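Local coordinates for mandelate racemase/muconate lactonizing enzyme, C-terminal domain protein (PDB 4DWD) that binds magnesium and, as a member of the mandelate racemase/muconate lactonizing branch of the enolase superfamily, may act as a hydro-lyase, at residues Pro113-Leu118 / Phe347-Ala352; Pro302-Phe307 / Pro334-Pro339; Arg266-Asp271 / His291-Val296; Ser130-Asn135 / Arg145-Arg150. One frame throughout, in Å; residues are numbered along the deposited sequence. Where two conformers were deposited one is given.

Contact 1: residues Pro113-Leu118 / Phe347-Ala352; sequences PIYKLL and FALGDA
Tyr115 meets the 347-352 segment through its CD2 and CE2 atoms and its hydroxyl. CD2 packs on CD2 of Leu349 at 3.6 Å, the two side chains running alongside in opposite senses, while CE2 sits 3.4 Å from the carbonyl oxygen of Gly350, which lies close to the ring plane, beyond its rim. Farther out, the phenol OH comes 3.7 Å from CB of Asp351. The same hydroxyl is bound to a water at 2.8 Å, and that water donates to the carbonyl oxygen of Leu349, bridging the two segments. Pro113, the N-cap residue, meets two backbone carbonyls: its CA is 3.3 Å from O of Ala352, and its CD touches O of Asp351. In Tyr115, chi1 of 68° puts CG between the backbone N and the carbonyl carbon; CG of Pro113 lies over one ring face, 3.8 Å from the plane and toward the rim. Leu349 follows strand 346-348, which runs antiparallel to strand 125-132, and also packs on His311 and Ser314 of helix 304-314, a helix that Tyr115 touches too. Short helix 114-117, packed on Trp103 of helix 90-110, is thereby set against the chain that leaves strand 346-348.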
loop_
_atom_site.group_PDB
_atom_site.type_symbol
_atom_site.label_atom_id
_atom_site.label_comp_id
_atom_site.label_asym_id
_atom_site.label_seq_id
_atom_site.Cartn_x
_atom_site.Cartn_y
_atom_site.Cartn_z
ATOM N N PRO B 113 19.882 35.616 -25.032
ATOM C CA PRO B 113 18.894 34.598 -25.383
ATOM C C PRO B 113 18.351 33.938 -24.115
ATOM O O PRO B 113 19.063 33.827 -23.116
ATOM C CB PRO B 113 19.702 33.578 -26.188
ATOM C CG PRO B 113 21.119 33.780 -25.780
ATOM C CD PRO B 113 21.250 35.238 -25.430
ATOM N N ILE B 114 17.107 33.486 -24.166
ATOM C CA ILE B 114 16.479 32.892 -22.994
ATOM C C ILE B 114 17.300 31.733 -22.409
ATOM O O ILE B 114 17.459 31.664 -21.197
ATOM C CB ILE B 114 15.013 32.520 -23.288
ATOM C CG1 ILE B 114 14.196 33.817 -23.356
ATOM C CG2 ILE B 114 14.442 31.587 -22.225
ATOM C CD1 ILE B 114 12.860 33.658 -24.057
ATOM N N TYR B 115 17.876 30.858 -23.242
ATOM C CA TYR B 115 18.628 29.724 -22.686
ATOM C C TYR B 115 19.840 30.149 -21.848
ATOM O O TYR B 115 20.221 29.438 -20.917
ATOM C CB TYR B 115 19.045 28.724 -23.767
ATOM C CG TYR B 115 20.086 29.213 -24.762
ATOM C CD1 TYR B 115 21.456 29.147 -24.465
ATOM C CD2 TYR B 115 19.707 29.696 -26.012
ATOM C CE1 TYR B 115 22.412 29.577 -25.381
ATOM C CE2 TYR B 115 20.653 30.121 -26.937
ATOM C CZ TYR B 115 21.996 30.064 -26.615
ATOM O OH TYR B 115 22.918 30.496 -27.542
ATOM N N LYS B 116 20.433 31.293 -22.180
ATOM C CA LYS B 116 21.540 31.817 -21.381
ATOM C C LYS B 116 21.016 32.223 -20.015
ATOM O O LYS B 116 21.606 31.868 -18.992
ATOM C CB LYS B 116 22.239 32.983 -22.091
ATOM C CG LYS B 116 23.173 32.527 -23.202
ATOM C CD LYS B 116 24.485 32.037 -22.617
ATOM C CE LYS B 116 25.403 31.471 -23.685
ATOM N NZ LYS B 116 26.690 31.013 -23.094
ATOM N N LEU B 117 19.874 32.910 -20.001
ATOM C CA LEU B 117 19.228 33.306 -18.737
ATOM C C LEU B 117 18.798 32.116 -17.879
ATOM O O LEU B 117 18.788 32.207 -16.654
ATOM C CB LEU B 117 18.052 34.248 -18.997
ATOM C CG LEU B 117 18.461 35.582 -19.648
ATOM C CD1 LEU B 117 17.228 36.412 -19.949
ATOM C CD2 LEU B 117 19.451 36.400 -18.815
ATOM N N LEU B 118 18.462 31.005 -18.531
ATOM C CA LEU B 118 18.073 29.772 -17.832
ATOM C C LEU B 118 19.239 28.923 -17.335
ATOM O O LEU B 118 19.028 27.824 -16.825
ATOM C CB LEU B 118 17.177 28.924 -18.724
ATOM C CG LEU B 118 15.832 29.541 -19.095
ATOM C CD1 LEU B 118 15.152 28.667 -20.129
ATOM C CD2 LEU B 118 14.933 29.695 -17.883
ATOM N N PHE B 347 17.078 21.103 -35.110
ATOM C CA PHE B 347 16.731 22.524 -34.980
ATOM C C PHE B 347 17.957 23.266 -34.483
ATOM O O PHE B 347 18.547 22.887 -33.467
ATOM C CB PHE B 347 15.589 22.709 -33.982
ATOM C CG PHE B 347 14.301 22.072 -34.416
ATOM C CD1 PHE B 347 13.646 22.520 -35.557
ATOM C CD2 PHE B 347 13.734 21.037 -33.674
ATOM C CE1 PHE B 347 12.457 21.932 -35.972
ATOM C CE2 PHE B 347 12.533 20.455 -34.071
ATOM C CZ PHE B 347 11.893 20.902 -35.225
ATOM N N ALA B 348 18.343 24.314 -35.205
ATOM C CA ALA B 348 19.470 25.153 -34.793
ATOM C C ALA B 348 18.981 26.320 -33.950
ATOM O O ALA B 348 18.288 27.213 -34.451
ATOM C CB ALA B 348 20.238 25.654 -36.016
ATOM N N LEU B 349 19.346 26.306 -32.672
ATOM C CA LEU B 349 18.988 27.386 -31.755
ATOM C C LEU B 349 20.048 28.488 -31.801
ATOM O O LEU B 349 21.209 28.251 -31.484
ATOM C CB LEU B 349 18.843 26.829 -30.332
ATOM C CG LEU B 349 18.480 27.774 -29.184
ATOM C CD1 LEU B 349 17.210 28.548 -29.487
ATOM C CD2 LEU B 349 18.311 26.940 -27.931
ATOM N N GLY B 350 19.632 29.679 -32.220
ATOM C CA GLY B 350 20.532 30.825 -32.351
ATOM C C GLY B 350 20.659 31.627 -31.070
ATOM O O GLY B 350 20.014 31.317 -30.066
ATOM N N ASP B 351 21.478 32.677 -31.107
ATOM C CA ASP B 351 21.801 33.435 -29.892
ATOM C C ASP B 351 21.170 34.840 -29.795
ATOM O O ASP B 351 21.607 35.664 -28.984
ATOM C CB ASP B 351 23.329 33.491 -29.675
ATOM C CG ASP B 351 24.065 34.280 -30.762
ATOM O OD1 ASP B 351 23.424 34.807 -31.694
ATOM O OD2 ASP B 351 25.308 34.383 -30.672
ATOM N N ALA B 352 20.140 35.108 -30.595
ATOM C CA ALA B 352 19.425 36.391 -30.520
ATOM C C ALA B 352 18.785 36.569 -29.144
ATOM O O ALA B 352 18.345 35.587 -28.528
ATOM C CB ALA B 352 18.368 36.492 -31.611
HETATM O O HOH W 1 23.111 29.695 -30.173
#

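Contact 2: residues Pro302-Phe307 / Pro334-Pro339; sequences PGVGHF and PVFRNP
Phe336, with CG anti to its own carbonyl carbon (chi1 -59°), turns its ring to Gly303 and Val304, and Val304, with CG1 anti to the backbone N (chi1 175°), has its other methyl, CG2, on the side of the ring. That methyl lies 3.8 Å from CZ of Phe336, the two side chains crossing at about a right angle. Beside it, CE2 of Phe336 is 3.9 Å from CA of Gly303, so the ring packs directly on the bare CA of this N-cap glycine. One face of the ring carries CG1 of Val335, 4.0 Å above its centre. Phe336 also packs on Val359, part of a calcium site seen in this protein but not occupied in this chain. A second patch forms around Phe307. Its CZ comes 3.2 Å from the backbone O of Asn338, which approaches the ring at its edge, and 3.6 Å from ND2 of the same residue, whose amide is turned 45° from the ring. Pro339 closes the contact with CB 3.5 Å from the carbonyl oxygen of Pro302. Aromatic C-H groups and carbon surfaces therefore do the joining here, while the amide of Asn338 is satisfied elsewhere, OD1 by Val358 N and ND2 by Gly356 O, which fixes its rotation.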
loop_
_atom_site.group_PDB
_atom_site.type_symbol
_atom_site.label_atom_id
_atom_site.label_comp_id
_atom_site.label_asym_id
_atom_site.label_seq_id
_atom_site.Cartn_x
_atom_site.Cartn_y
_atom_site.Cartn_z
ATOM N N PRO B 302 4.425 25.880 -34.784
ATOM C CA PRO B 302 5.718 26.074 -35.459
ATOM C C PRO B 302 6.449 27.379 -35.136
ATOM O O PRO B 302 7.612 27.540 -35.518
ATOM C CB PRO B 302 5.329 26.076 -36.940
ATOM C CG PRO B 302 3.947 26.631 -36.954
ATOM C CD PRO B 302 3.291 26.076 -35.709
ATOM N N GLY B 303 5.775 28.302 -34.456
ATOM C CA GLY B 303 6.342 29.628 -34.214
ATOM C C GLY B 303 6.749 29.867 -32.778
ATOM O O GLY B 303 7.712 29.274 -32.284
ATOM N N VAL B 304 6.025 30.761 -32.109
ATOM C CA VAL B 304 6.364 31.154 -30.723
ATOM C C VAL B 304 6.500 29.956 -29.777
ATOM O O VAL B 304 7.494 29.846 -29.057
ATOM C CB VAL B 304 5.368 32.204 -30.177
ATOM C CG1 VAL B 304 5.630 32.543 -28.707
ATOM C CG2 VAL B 304 5.445 33.476 -31.005
ATOM N N GLY B 305 5.529 29.045 -29.800
ATOM C CA GLY B 305 5.575 27.882 -28.900
ATOM C C GLY B 305 6.789 27.003 -29.160
ATOM O O GLY B 305 7.396 26.474 -28.236
ATOM N N HIS B 306 7.154 26.846 -30.431
ATOM C CA HIS B 306 8.327 26.059 -30.765
ATOM C C HIS B 306 9.568 26.679 -30.185
ATOM O O HIS B 306 10.403 25.983 -29.607
ATOM C CB HIS B 306 8.455 25.940 -32.274
ATOM C CG HIS B 306 9.752 25.338 -32.714
ATOM N ND1 HIS B 306 9.988 24.004 -32.682
ATOM C CD2 HIS B 306 10.907 25.936 -33.203
ATOM C CE1 HIS B 306 11.233 23.766 -33.137
ATOM N NE2 HIS B 306 11.791 24.947 -33.466
ATOM N N PHE B 307 9.705 27.994 -30.330
ATOM C CA PHE B 307 10.891 28.673 -29.824
ATOM C C PHE B 307 10.985 28.574 -28.302
ATOM O O PHE B 307 12.055 28.292 -27.762
ATOM C CB PHE B 307 10.926 30.126 -30.303
ATOM C CG PHE B 307 11.565 30.294 -31.650
ATOM C CD1 PHE B 307 10.932 29.840 -32.806
ATOM C CD2 PHE B 307 12.789 30.927 -31.764
ATOM C CE1 PHE B 307 11.524 30.003 -34.045
ATOM C CE2 PHE B 307 13.390 31.096 -32.997
ATOM C CZ PHE B 307 12.756 30.627 -34.145
ATOM N N PRO B 334 3.337 32.878 -43.558
ATOM C CA PRO B 334 4.267 34.006 -43.612
ATOM C C PRO B 334 4.296 34.886 -42.364
ATOM O O PRO B 334 5.012 35.895 -42.352
ATOM C CB PRO B 334 3.729 34.813 -44.790
ATOM C CG PRO B 334 2.254 34.623 -44.707
ATOM C CD PRO B 334 2.029 33.233 -44.146
ATOM N N VAL B 335 3.542 34.530 -41.325
ATOM C CA VAL B 335 3.500 35.372 -40.123
ATOM C C VAL B 335 4.871 35.495 -39.472
ATOM O O VAL B 335 5.237 36.568 -38.987
ATOM C CB VAL B 335 2.431 34.888 -39.124
ATOM C CG1 VAL B 335 2.578 35.575 -37.767
ATOM C CG2 VAL B 335 1.054 35.170 -39.710
ATOM N N PHE B 336 5.621 34.395 -39.460
ATOM C CA PHE B 336 6.978 34.395 -38.925
ATOM C C PHE B 336 8.003 34.230 -40.030
ATOM O O PHE B 336 7.750 33.546 -41.016
ATOM C CB PHE B 336 7.143 33.284 -37.880
ATOM C CG PHE B 336 6.202 33.409 -36.723
ATOM C CD1 PHE B 336 6.324 34.454 -35.809
ATOM C CD2 PHE B 336 5.156 32.505 -36.577
ATOM C CE1 PHE B 336 5.435 34.570 -34.749
ATOM C CE2 PHE B 336 4.268 32.614 -35.521
ATOM C CZ PHE B 336 4.402 33.656 -34.612
ATOM N N ARG B 337 9.157 34.880 -39.876
ATOM C CA ARG B 337 10.220 34.785 -40.881
ATOM C C ARG B 337 11.137 33.582 -40.655
ATOM O O ARG B 337 11.763 33.100 -41.595
ATOM C CB ARG B 337 11.032 36.077 -40.924
ATOM C CG ARG B 337 10.196 37.278 -41.325
ATOM C CD ARG B 337 11.070 38.431 -41.781
ATOM N NE ARG B 337 10.372 39.717 -41.741
ATOM C CZ ARG B 337 9.642 40.222 -42.733
ATOM N NH1 ARG B 337 9.057 41.404 -42.585
ATOM N NH2 ARG B 337 9.484 39.550 -43.870
ATOM N N ASN B 338 11.204 33.092 -39.414
ATOM C CA ASN B 338 12.093 31.993 -39.068
ATOM C C ASN B 338 11.428 30.900 -38.220
ATOM O O ASN B 338 11.990 30.477 -37.212
ATOM C CB ASN B 338 13.350 32.515 -38.360
ATOM C CG ASN B 338 13.044 33.193 -37.036
ATOM O OD1 ASN B 338 11.916 33.616 -36.783
ATOM N ND2 ASN B 338 14.052 33.295 -36.192
ATOM N N PRO B 339 10.235 30.433 -38.630
ATOM C CA PRO B 339 9.556 29.383 -37.868
ATOM C C PRO B 339 10.287 28.036 -37.965
ATOM O O PRO B 339 11.255 27.916 -38.723
ATOM C CB PRO B 339 8.184 29.320 -38.527
ATOM C CG PRO B 339 8.460 29.669 -39.958
ATOM C CD PRO B 339 9.557 30.703 -39.916
#

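Contact 3: residues Arg266-Asp271 / His291-Val296; sequences RMVQPD and HGVEFV
Val296 supplies the bump that the tail of Met267, a selenomethionine, wraps: the chain runs out with CG anti to the backbone N (chi1 177°), bends at chi3, and puts CE 3.8 Å from CB of Val296. Nearer the backbone, CG of Met267 rests on CB of Glu294 at 3.9 Å. On the other side of the sheet, CG2 of Val268 touches both CG2 of Val293 and CD1 of Phe295, 4.1 and 4.0 Å away, and CE1 of Phe295 meets CG of Pro270 at 3.8 Å, the ring and the proline crossing at about a right angle. These two layers flank a parallel strand pair, 267-268 with 294-295, joined through helix 277-291 as one beta-alpha-beta unit of the TIM-barrel domain; Val293 and Phe295 pack against that helix. Three backbone bonds stitch the pair: Glu294 N to Arg266 O, Val268 N to Glu294 O, and Val296 N to Val268 O, the last almost straight at 179°. At the outer end, a water donates both to Arg266 O and to Glu294 OE2. The other carboxylate oxygen of Glu294 is held by Thr320 and Lys321. In the conformer given, CD of Arg266 lies across CG1 of Val293 at 4.0 Å, and the guanidinium binds Ile261 O through NH1 and Glu236 of a neighbouring subunit through NH2.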
loop_
_atom_site.group_PDB
_atom_site.type_symbol
_atom_site.label_atom_id
_atom_site.label_comp_id
_atom_site.label_asym_id
_atom_site.label_seq_id
_atom_site.Cartn_x
_atom_site.Cartn_y
_atom_site.Cartn_z
ATOM N N ARG B 266 6.078 7.221 -16.387
ATOM C CA ARG B 266 7.516 7.463 -16.292
ATOM C C ARG B 266 8.058 8.308 -17.448
ATOM O O ARG B 266 9.254 8.458 -17.592
ATOM C CB ARG B 266 8.280 6.133 -16.180
ATOM C CG ARG B 266 7.870 5.298 -14.970
ATOM C CD ARG B 266 8.255 5.992 -13.683
ATOM N NE ARG B 266 7.686 5.334 -12.504
ATOM C CZ ARG B 266 6.718 5.829 -11.736
ATOM N NH1 ARG B 266 6.187 7.032 -11.996
ATOM N NH2 ARG B 266 6.303 5.121 -10.697
HETATM N N MSE B 267 7.159 8.871 -18.253
HETATM C CA MSE B 267 7.540 9.823 -19.315
HETATM C C MSE B 267 6.426 10.828 -19.390
HETATM O O MSE B 267 5.273 10.464 -19.702
HETATM C CB MSE B 267 7.729 9.076 -20.649
HETATM C CG MSE B 267 8.059 10.018 -21.808
HETATM SE SE MSE B 267 8.462 8.987 -23.444
HETATM C CE MSE B 267 7.752 10.249 -24.756
ATOM N N VAL B 268 6.737 12.097 -19.104
ATOM C CA VAL B 268 5.701 13.129 -19.030
ATOM C C VAL B 268 5.920 14.200 -20.100
ATOM O O VAL B 268 7.066 14.535 -20.441
ATOM C CB VAL B 268 5.572 13.771 -17.616
ATOM C CG1 VAL B 268 5.186 12.705 -16.588
ATOM C CG2 VAL B 268 6.851 14.523 -17.222
ATOM N N GLN B 269 4.803 14.732 -20.604
ATOM C CA GLN B 269 4.785 15.567 -21.810
ATOM C C GLN B 269 3.883 16.803 -21.694
ATOM O O GLN B 269 3.083 17.059 -22.589
ATOM C CB GLN B 269 4.319 14.720 -22.988
ATOM C CG GLN B 269 5.049 13.393 -23.092
ATOM C CD GLN B 269 4.596 12.640 -24.305
ATOM O OE1 GLN B 269 3.600 11.910 -24.252
ATOM N NE2 GLN B 269 5.312 12.814 -25.411
ATOM N N PRO B 270 4.040 17.598 -20.608
ATOM C CA PRO B 270 3.266 18.838 -20.597
ATOM C C PRO B 270 3.707 19.764 -21.758
ATOM O O PRO B 270 4.794 19.587 -22.331
ATOM C CB PRO B 270 3.618 19.445 -19.236
ATOM C CG PRO B 270 5.023 18.975 -18.980
ATOM C CD PRO B 270 5.061 17.570 -19.544
ATOM N N ASP B 271 2.860 20.737 -22.087
ATOM C CA ASP B 271 3.044 21.591 -23.278
ATOM C C ASP B 271 3.175 23.031 -22.820
ATOM O O ASP B 271 2.281 23.568 -22.137
ATOM C CB ASP B 271 1.834 21.412 -24.225
ATOM C CG ASP B 271 1.962 22.167 -25.525
ATOM O OD1 ASP B 271 2.500 23.287 -25.543
ATOM O OD2 ASP B 271 1.467 21.633 -26.546
ATOM N N HIS B 291 11.839 12.844 -9.565
ATOM C CA HIS B 291 11.169 11.529 -9.561
ATOM C C HIS B 291 11.721 10.502 -10.522
ATOM O O HIS B 291 11.231 9.367 -10.569
ATOM C CB HIS B 291 9.668 11.706 -9.811
ATOM C CG HIS B 291 8.910 12.253 -8.628
ATOM N ND1 HIS B 291 8.397 11.453 -7.659
ATOM C CD2 HIS B 291 8.577 13.562 -8.280
ATOM C CE1 HIS B 291 7.769 12.216 -6.742
ATOM N NE2 HIS B 291 7.891 13.507 -7.110
ATOM N N GLY B 292 12.744 10.871 -11.296
ATOM C CA GLY B 292 13.358 9.927 -12.235
ATOM C C GLY B 292 12.465 9.586 -13.414
ATOM O O GLY B 292 12.424 8.445 -13.848
ATOM N N VAL B 293 11.738 10.570 -13.922
ATOM C CA VAL B 293 10.889 10.346 -15.077
ATOM C C VAL B 293 11.412 11.155 -16.258
ATOM O O VAL B 293 11.996 12.239 -16.077
ATOM C CB VAL B 293 9.388 10.636 -14.801
ATOM C CG1 VAL B 293 8.887 9.958 -13.531
ATOM C CG2 VAL B 293 9.093 12.099 -14.764
ATOM N N GLU B 294 11.192 10.626 -17.455
ATOM C CA GLU B 294 11.568 11.321 -18.688
ATOM C C GLU B 294 10.707 12.559 -18.914
ATOM O O GLU B 294 9.531 12.582 -18.568
ATOM C CB GLU B 294 11.426 10.396 -19.899
ATOM C CG GLU B 294 12.439 9.259 -19.983
ATOM C CD GLU B 294 12.168 8.388 -21.194
ATOM O OE1 GLU B 294 12.553 8.782 -22.321
ATOM O OE2 GLU B 294 11.553 7.318 -21.030
ATOM N N PHE B 295 11.310 13.583 -19.503
ATOM C CA PHE B 295 10.636 14.858 -19.774
ATOM C C PHE B 295 10.671 15.142 -21.278
ATOM O O PHE B 295 11.733 15.440 -21.837
ATOM C CB PHE B 295 11.316 15.970 -18.975
ATOM C CG PHE B 295 10.586 17.270 -19.003
ATOM C CD1 PHE B 295 9.409 17.438 -18.264
ATOM C CD2 PHE B 295 11.076 18.335 -19.751
ATOM C CE1 PHE B 295 8.740 18.644 -18.280
ATOM C CE2 PHE B 295 10.410 19.557 -19.762
ATOM C CZ PHE B 295 9.236 19.703 -19.025
ATOM N N VAL B 296 9.527 14.980 -21.942
ATOM C CA VAL B 296 9.449 14.999 -23.407
ATOM C C VAL B 296 8.219 15.842 -23.798
ATOM O O VAL B 296 7.148 15.308 -24.051
ATOM C CB VAL B 296 9.353 13.570 -24.006
ATOM C CG1 VAL B 296 9.367 13.612 -25.536
ATOM C CG2 VAL B 296 10.481 12.671 -23.483
HETATM O O HOH W 2 11.210 6.291 -18.593
#

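Contact 4: residues Ser130-Asn135 / Arg145-Arg150; sequences SSIGGN and REVARR
Ile132 and Arg150 bury the most surface here, CB and CG of the arginine packing on CD1 of the isoleucine. That CD1 also reaches the helix backbone, 3.7 Å from CA of Val147, and packs on CG2 of that valine, while CG2 of Ile132 rests on CG of Glu146 at 3.7 Å. CG1 of Ile132 lies over one face of the Arg150 guanidinium, 3.8 Å from NH1. The arginine chain is bent at chi2 and chi3 as it passes the isoleucine. Its NH1 donates to the carbonyl oxygen of Ser131 at 3.0 Å. The donor sits above the carbonyl plane, 55° out of it, and the N-H...O angle is 149°. Glu154 takes NE and Leu325 O takes NH2, so the buried guanidinium is gripped at all three nitrogens and its rotation is fixed. Ser130 adds its CB, 4.0 Å from NH2, and its OG shares Glu154. On the helix, Arg149 holds Glu146 side-on in a salt bridge through NE and NH2. Strand 125-132 and helix 140-154 run roughly antiparallel, their local axes 9.4 Å apart, as the first two elements of a beta-alpha-beta unit completed by strand 158-162; Val147 also packs against helix 174-188.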
loop_
_atom_site.group_PDB
_atom_site.type_symbol
_atom_site.label_atom_id
_atom_site.label_comp_id
_atom_site.label_asym_id
_atom_site.label_seq_id
_atom_site.Cartn_x
_atom_site.Cartn_y
_atom_site.Cartn_z
ATOM N N SER B 130 9.520 13.486 -36.354
ATOM C CA SER B 130 8.373 13.786 -37.198
ATOM C C SER B 130 7.129 13.234 -36.527
ATOM O O SER B 130 7.002 12.013 -36.340
ATOM C CB SER B 130 8.531 13.155 -38.585
ATOM O OG SER B 130 9.657 13.675 -39.264
ATOM N N SER B 131 6.226 14.139 -36.162
ATOM C CA SER B 131 4.997 13.790 -35.469
ATOM C C SER B 131 3.866 13.883 -36.490
ATOM O O SER B 131 3.519 14.978 -36.933
ATOM C CB SER B 131 4.790 14.751 -34.308
ATOM O OG SER B 131 3.701 14.350 -33.507
ATOM N N ILE B 132 3.322 12.724 -36.862
ATOM C CA ILE B 132 2.424 12.576 -38.009
ATOM C C ILE B 132 1.035 12.158 -37.545
ATOM O O ILE B 132 0.837 11.029 -37.072
ATOM C CB ILE B 132 2.999 11.535 -38.983
ATOM C CG1 ILE B 132 4.449 11.924 -39.321
ATOM C CG2 ILE B 132 2.090 11.370 -40.199
ATOM C CD1 ILE B 132 5.232 10.896 -40.091
ATOM N N GLY B 133 0.075 13.066 -37.687
ATOM C CA GLY B 133 -1.261 12.860 -37.131
ATOM C C GLY B 133 -2.265 12.330 -38.129
ATOM O O GLY B 133 -1.944 12.129 -39.300
ATOM N N GLY B 134 -3.485 12.107 -37.649
ATOM C CA GLY B 134 -4.615 11.785 -38.510
ATOM C C GLY B 134 -4.626 10.384 -39.084
ATOM O O GLY B 134 -5.180 10.156 -40.155
ATOM N N ASN B 135 -4.027 9.436 -38.377
ATOM C CA ASN B 135 -3.924 8.086 -38.931
ATOM C C ASN B 135 -5.119 7.180 -38.697
ATOM O O ASN B 135 -5.238 6.132 -39.339
ATOM C CB ASN B 135 -2.614 7.451 -38.490
ATOM C CG ASN B 135 -1.435 8.184 -39.074
ATOM O OD1 ASN B 135 -1.305 8.282 -40.296
ATOM N ND2 ASN B 135 -0.605 8.764 -38.216
ATOM N N ARG B 145 2.453 6.174 -46.964
ATOM C CA ARG B 145 2.806 7.254 -47.881
ATOM C C ARG B 145 3.157 8.544 -47.139
ATOM O O ARG B 145 4.167 9.187 -47.448
ATOM C CB ARG B 145 1.687 7.499 -48.896
ATOM C CG ARG B 145 2.091 8.524 -49.948
ATOM C CD ARG B 145 1.045 8.734 -51.021
ATOM N NE ARG B 145 1.569 9.593 -52.087
ATOM C CZ ARG B 145 2.336 9.196 -53.112
ATOM N NH1 ARG B 145 2.707 7.918 -53.271
ATOM N NH2 ARG B 145 2.741 10.099 -53.995
ATOM N N GLU B 146 2.342 8.913 -46.155
ATOM C CA GLU B 146 2.570 10.160 -45.436
ATOM C C GLU B 146 3.819 10.071 -44.565
ATOM O O GLU B 146 4.598 11.027 -44.496
ATOM C CB GLU B 146 1.336 10.543 -44.618
ATOM C CG GLU B 146 1.460 11.858 -43.841
ATOM C CD GLU B 146 1.690 13.110 -44.689
ATOM O OE1 GLU B 146 1.625 13.088 -45.942
ATOM O OE2 GLU B 146 1.942 14.160 -44.067
ATOM N N VAL B 147 4.029 8.933 -43.900
ATOM C CA VAL B 147 5.255 8.777 -43.115
ATOM C C VAL B 147 6.495 8.894 -44.016
ATOM O O VAL B 147 7.441 9.612 -43.685
ATOM C CB VAL B 147 5.273 7.455 -42.313
ATOM C CG1 VAL B 147 6.632 7.238 -41.654
ATOM C CG2 VAL B 147 4.157 7.452 -41.270
ATOM N N ALA B 148 6.483 8.207 -45.162
ATOM C CA ALA B 148 7.617 8.264 -46.083
ATOM C C ALA B 148 7.864 9.704 -46.539
ATOM O O ALA B 148 9.010 10.149 -46.597
ATOM C CB ALA B 148 7.383 7.356 -47.280
ATOM N N ARG B 149 6.787 10.431 -46.835
ATOM C CA ARG B 149 6.906 11.829 -47.278
ATOM C C ARG B 149 7.589 12.713 -46.224
ATOM O O ARG B 149 8.526 13.458 -46.542
ATOM C CB ARG B 149 5.525 12.387 -47.624
ATOM C CG ARG B 149 5.538 13.771 -48.251
ATOM C CD ARG B 149 4.124 14.305 -48.416
ATOM N NE ARG B 149 3.529 14.708 -47.138
ATOM C CZ ARG B 149 3.771 15.863 -46.519
ATOM N NH1 ARG B 149 4.612 16.744 -47.055
ATOM N NH2 ARG B 149 3.180 16.131 -45.357
ATOM N N ARG B 150 7.118 12.627 -44.978
ATOM C CA ARG B 150 7.629 13.465 -43.893
ATOM C C ARG B 150 9.083 13.095 -43.591
ATOM O O ARG B 150 9.920 13.962 -43.351
ATOM C CB ARG B 150 6.780 13.296 -42.626
ATOM C CG ARG B 150 5.315 13.729 -42.705
ATOM C CD ARG B 150 5.079 15.231 -42.513
ATOM N NE ARG B 150 5.836 15.772 -41.378
ATOM C CZ ARG B 150 5.371 15.927 -40.143
ATOM N NH1 ARG B 150 4.108 15.634 -39.837
ATOM N NH2 ARG B 150 6.188 16.391 -39.208
#

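In the fold
Along the chain, contact 1 spans everything else: its two segments enclose contact 4, then contact 3, then contact 2. Contacts 3 and 4 each belong to a beta-alpha-beta unit of the barrel, with centres about 24 Å apart. Contacts 1 and 4 reach the same sheet, where strands 346-348 and 125-132 are antiparallel neighbours. Contacts 1 and 2 touch directly through the edge-to-face rings of Phe347 and His306, their centres about 15 Å apart. Contacts 2 and 3 lie on opposite sides of the chain's centre, about 25 Å between centres. Contact 1 sets a short helix from the N-terminal family region against the chain just after strand 346-348, joining that region to the barrel domain.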